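Local coordinates for protein acetylxylan esterase / glucomannan deacetylase (PDB 2W9X) that removes acetyl groups from plant cell wall polysaccharides, acetylated xylan and, with a large preference, glucomannan, at residues V46-S51 and G122-F127. Sequence-based numbering, arbitrary orientation.
Sequences VSYTYS and GRFLGF
Tyr48, Tyr50 and Phe124 gather their rings on one face of an antiparallel pair of neighbouring strands in the five-stranded sheet of the N-terminal β-sandwich domain of this family 2 carbohydrate esterase. Tyr48 pairs with Phe124, and Tyr50 with Gly122, as hydrogen-bonded pairs; the tightest of the four backbone bonds runs from Phe124 N to Tyr48 O at 2.8 Å. The Tyr50 ring folds back across the strand at Gly122, its CG placed between the backbone N and the carbonyl carbon (chi1 41°). One face of the ring receives Gly122 O, 3.4 Å above the plane and over its centre. The same ring reaches Phe124, CE1 resting 3.8 Å from Phe124 CB, and its hydroxyl is hydrogen-bonded to Asp72. Tyr48 instead turns a ring edge to the partner backbone, CD2 3.1 Å from Phe124 O, and touches the Phe124 ring only between the CD2 atoms, 4.1 Å apart. Phe57, from the other sheet, meets both of these rings. On the reverse face, Thr49 and Arg123 form a non-hydrogen-bonded pair whose side chains cross obliquely, Thr49 OG1 lying 3.4 Å from Arg123 CD. The arginine then bends at chi3 (-73°), and its NH2 forms a salt bridge with Asp71 OD2.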
# COMPACT_ATOMS: atom_id res chain seq x y z
N VAL B 46 24.47 34.08 -13.40
CA VAL B 46 23.51 33.45 -12.50
C VAL B 46 24.22 32.25 -11.88
O VAL B 46 24.95 31.53 -12.57
CB VAL B 46 22.22 33.00 -13.24
CG1 VAL B 46 21.26 32.25 -12.30
CG2 VAL B 46 21.51 34.19 -13.83
N SER B 47 24.06 32.09 -10.57
CA SER B 47 24.73 31.01 -9.86
C SER B 47 23.73 30.05 -9.23
O SER B 47 22.76 30.46 -8.57
CB SER B 47 25.72 31.55 -8.83
OG SER B 47 25.05 32.08 -7.71
N TYR B 48 23.97 28.77 -9.47
CA TYR B 48 23.16 27.71 -8.94
C TYR B 48 24.01 26.99 -7.89
O TYR B 48 25.02 26.37 -8.23
CB TYR B 48 22.73 26.76 -10.07
CG TYR B 48 22.17 27.48 -11.28
CD1 TYR B 48 20.83 27.86 -11.34
CD2 TYR B 48 22.99 27.81 -12.36
CE1 TYR B 48 20.31 28.54 -12.46
CE2 TYR B 48 22.49 28.49 -13.47
CZ TYR B 48 21.15 28.84 -13.52
OH TYR B 48 20.66 29.52 -14.62
N THR B 49 23.62 27.14 -6.63
CA THR B 49 24.29 26.47 -5.49
C THR B 49 23.45 25.28 -5.01
O THR B 49 22.23 25.40 -4.87
CB THR B 49 24.59 27.49 -4.34
OG1 THR B 49 25.33 28.59 -4.87
CG2 THR B 49 25.41 26.87 -3.22
N TYR B 50 24.09 24.14 -4.77
CA TYR B 50 23.40 22.89 -4.41
C TYR B 50 24.19 22.06 -3.39
O TYR B 50 25.40 22.21 -3.27
CB TYR B 50 23.14 22.05 -5.67
CG TYR B 50 24.31 22.07 -6.59
CD1 TYR B 50 24.43 23.07 -7.58
CD2 TYR B 50 25.36 21.16 -6.44
CE1 TYR B 50 25.54 23.12 -8.42
CE2 TYR B 50 26.47 21.20 -7.26
CZ TYR B 50 26.56 22.19 -8.24
OH TYR B 50 27.66 22.22 -9.05
N SER B 51 23.51 21.17 -2.66
CA SER B 51 24.20 20.23 -1.75
C SER B 51 23.51 18.87 -1.61
O SER B 51 24.18 17.85 -1.33
CB SER B 51 24.41 20.85 -0.37
OG SER B 51 23.18 21.26 0.17
N GLY B 122 28.32 23.15 -3.71
CA GLY B 122 29.00 23.42 -4.98
C GLY B 122 28.20 24.39 -5.82
O GLY B 122 27.00 24.55 -5.60
N ARG B 123 28.85 25.06 -6.77
CA ARG B 123 28.15 25.97 -7.65
C ARG B 123 28.33 25.64 -9.13
O ARG B 123 29.43 25.31 -9.59
CB ARG B 123 28.56 27.43 -7.38
CG ARG B 123 28.71 27.78 -5.90
CD ARG B 123 28.56 29.28 -5.63
NE ARG B 123 29.72 30.05 -6.08
CZ ARG B 123 29.82 30.63 -7.28
NH1 ARG B 123 28.83 30.49 -8.15
NH2 ARG B 123 30.90 31.33 -7.62
N PHE B 124 27.22 25.71 -9.87
CA PHE B 124 27.24 25.67 -11.33
C PHE B 124 26.85 27.06 -11.83
O PHE B 124 25.87 27.65 -11.35
CB PHE B 124 26.27 24.61 -11.84
CG PHE B 124 26.19 24.51 -13.35
CD1 PHE B 124 27.33 24.24 -14.10
CD2 PHE B 124 24.97 24.63 -14.00
CE1 PHE B 124 27.25 24.13 -15.49
CE2 PHE B 124 24.88 24.51 -15.39
CZ PHE B 124 26.02 24.25 -16.13
N LEU B 125 27.61 27.56 -12.80
CA LEU B 125 27.42 28.92 -13.32
C LEU B 125 26.82 28.98 -14.73
O LEU B 125 26.79 30.06 -15.34
CB LEU B 125 28.74 29.70 -13.26
CG LEU B 125 29.37 29.99 -11.90
CD1 LEU B 125 30.57 30.92 -12.05
CD2 LEU B 125 28.36 30.63 -11.00
N GLY B 126 26.35 27.85 -15.26
CA GLY B 126 25.58 27.86 -16.51
C GLY B 126 26.21 27.27 -17.77
O GLY B 126 27.40 26.92 -17.79
N PHE B 127 25.37 27.19 -18.81
CA PHE B 127 25.75 26.72 -20.15
C PHE B 127 25.94 27.90 -21.10
O PHE B 127 24.97 28.59 -21.43
CB PHE B 127 24.64 25.82 -20.73
CG PHE B 127 24.37 24.57 -19.94
CD1 PHE B 127 25.20 23.46 -20.06
CD2 PHE B 127 23.26 24.48 -19.10
CE1 PHE B 127 24.95 22.29 -19.35
CE2 PHE B 127 23.00 23.31 -18.38
CZ PHE B 127 23.84 22.21 -18.51